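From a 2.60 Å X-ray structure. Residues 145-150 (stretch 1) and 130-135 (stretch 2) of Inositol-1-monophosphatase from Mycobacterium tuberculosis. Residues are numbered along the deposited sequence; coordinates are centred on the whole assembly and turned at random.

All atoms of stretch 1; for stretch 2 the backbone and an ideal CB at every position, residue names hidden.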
# COMPACT_ATOMS: atom_id res chain seq x y z
N TYR A 145 1.25 -2.00 -16.86
CA TYR A 145 1.82 -0.71 -17.25
C TYR A 145 2.87 -1.01 -18.28
O TYR A 145 3.59 -1.99 -18.13
CB TYR A 145 2.47 -0.03 -16.04
CG TYR A 145 1.53 0.26 -14.89
CD1 TYR A 145 1.19 -0.74 -13.96
CD2 TYR A 145 0.97 1.52 -14.74
CE1 TYR A 145 0.30 -0.46 -12.90
CE2 TYR A 145 0.13 1.81 -13.70
CZ TYR A 145 -0.22 0.82 -12.77
OH TYR A 145 -1.09 1.15 -11.76
N SER A 146 2.99 -0.17 -19.31
CA SER A 146 4.07 -0.35 -20.28
C SER A 146 4.48 0.93 -20.97
O SER A 146 3.75 1.91 -20.97
CB SER A 146 3.67 -1.38 -21.33
OG SER A 146 2.46 -1.00 -21.99
N ALA A 147 5.66 0.90 -21.58
CA ALA A 147 6.19 2.05 -22.28
C ALA A 147 7.27 1.60 -23.25
O ALA A 147 7.76 0.48 -23.16
CB ALA A 147 6.76 3.03 -21.29
N ALA A 148 7.60 2.49 -24.18
CA ALA A 148 8.74 2.32 -25.09
C ALA A 148 9.28 3.71 -25.50
O ALA A 148 8.51 4.67 -25.56
CB ALA A 148 8.34 1.52 -26.31
N THR A 149 10.59 3.81 -25.75
CA THR A 149 11.22 5.12 -26.02
C THR A 149 10.55 5.85 -27.14
O THR A 149 10.45 5.33 -28.25
CB THR A 149 12.72 5.02 -26.37
OG1 THR A 149 12.97 3.77 -27.04
CG2 THR A 149 13.58 5.10 -25.12
N GLY A 150 10.06 7.05 -26.83
CA GLY A 150 9.41 7.90 -27.81
C GLY A 150 7.94 7.63 -28.01
O GLY A 150 7.26 8.37 -28.70
N UNK A 130 20.72 0.55 -21.79
CA UNK A 130 19.63 1.53 -21.81
C UNK A 130 18.31 0.80 -22.01
O UNK A 130 18.21 -0.03 -22.90
CB UNK A 130 19.84 2.57 -22.91
N UNK A 131 17.30 1.13 -21.21
CA UNK A 131 15.97 0.55 -21.35
C UNK A 131 15.15 1.22 -22.47
O UNK A 131 14.81 2.41 -22.42
CB UNK A 131 15.22 0.66 -20.02
N UNK A 132 14.84 0.42 -23.48
CA UNK A 132 14.15 0.84 -24.70
C UNK A 132 12.65 0.53 -24.62
O UNK A 132 11.83 1.20 -25.26
CB UNK A 132 14.77 0.15 -25.92
N UNK A 133 12.30 -0.50 -23.85
CA UNK A 133 10.91 -0.90 -23.70
C UNK A 133 10.72 -1.71 -22.43
O UNK A 133 11.65 -2.36 -21.94
CB UNK A 133 10.45 -1.70 -24.92
N UNK A 134 9.51 -1.68 -21.89
CA UNK A 134 9.28 -2.30 -20.60
C UNK A 134 7.83 -2.52 -20.26
O UNK A 134 6.95 -1.90 -20.84
CB UNK A 134 9.92 -1.45 -19.50
N UNK A 135 7.59 -3.42 -19.31
CA UNK A 135 6.21 -3.70 -18.87
C UNK A 135 6.23 -4.17 -17.45
O UNK A 135 7.03 -5.04 -17.10
CB UNK A 135 5.53 -4.74 -19.76

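The two stretches run antiparallel, their axes 4.8 Å apart at closest approach and their N-to-C directions 160° apart, so stretch 2 is read here against stretch 1 in reverse.

At position 130 nothing of stretch 1 lies within 5.5 Å of the ideal CB. The extended backbone would suit a beta-branched residue, but stretch 1 places no demand on it. The residue is Ile-130, with both chi angles m, and it makes no contact across the pair.

Position 131 is similar: its CB points sideways and meets nothing within 5.5 Å, so many side chains would fit. Thr-131 is found there, and its part in the contact is played by the backbone, whose O lies 4.0 Å from Thr-149 CG2.

At position 132 the CB again points sideways, but now 4.2 Å from Thr-149 OG1. The backbone leaves the regular extended form (phi -98°, psi -28°), and its carbonyl is already engaged: Thr-149 N donates to the O of 132 at 2.9 Å, and Thr-149 OG1 adds a weak bond to that same O at 3.3 Å. A medium-sized side chain, apolar or polar, could pack beside the threonine. The residue is Val-132, chi1 t, whose CG1 comes to 3.4 Å from Thr-149 OG1.

Position 133 pairs with Ala-148 in a non-hydrogen-bonded bridge, the CA atoms 4.1 Å apart. Its ideal CB sits 4.1 Å from Ala-148 CB, on the same face of the sheet, and 3.9 Å from Ala-147 O. A small apolar side chain suits this methyl neighbour, although these distances do not by themselves exclude a larger one. Ala-133 supplies a methyl to pack against that of Ala-148.

Position 134 is the hydrogen-bonded partner of Ala-147. Its N donates to Ala-147 O at 3.1 Å, and its O accepts from Ala-147 N at 3.2 Å, closing a ring of two backbone bonds that any residue except proline could make. The ideal CB would share the face of Ala-147 CB, with Ala-147 O 4.7 Å away, and phi and psi (-165°, 161°) do not require glycine. Stretch 1 therefore leaves the choice wide. The residue is Gly-134, which joins the sheet through its backbone alone.

Position 135 returns to the face of Ser-146 and Ala-148. Its ideal CB lies 4.2 Å from Ser-146 CB and 3.7 Å from Tyr-145 O. A small residue such as alanine or serine would suit, but the visible atoms of stretch 1 do not decide between it and a larger one. Ala-135 fits, its CA also approaching Tyr-145 O at 3.2 Å in a CA-H...O contact typical of antiparallel pairs.

Stretch 2 (130-135) ITVAGA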
# COMPACT_ATOMS: atom_id res chain seq x y z
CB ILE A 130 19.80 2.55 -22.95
CG1 ILE A 130 21.19 3.21 -22.88
CG2 ILE A 130 18.68 3.61 -22.89
CD1 ILE A 130 21.52 3.81 -21.48
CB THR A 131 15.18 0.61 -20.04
OG1 THR A 131 15.98 0.05 -18.98
CG2 THR A 131 13.89 -0.20 -20.14
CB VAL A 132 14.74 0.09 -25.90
CG1 VAL A 132 14.07 0.51 -27.19
CG2 VAL A 132 16.24 0.33 -25.97
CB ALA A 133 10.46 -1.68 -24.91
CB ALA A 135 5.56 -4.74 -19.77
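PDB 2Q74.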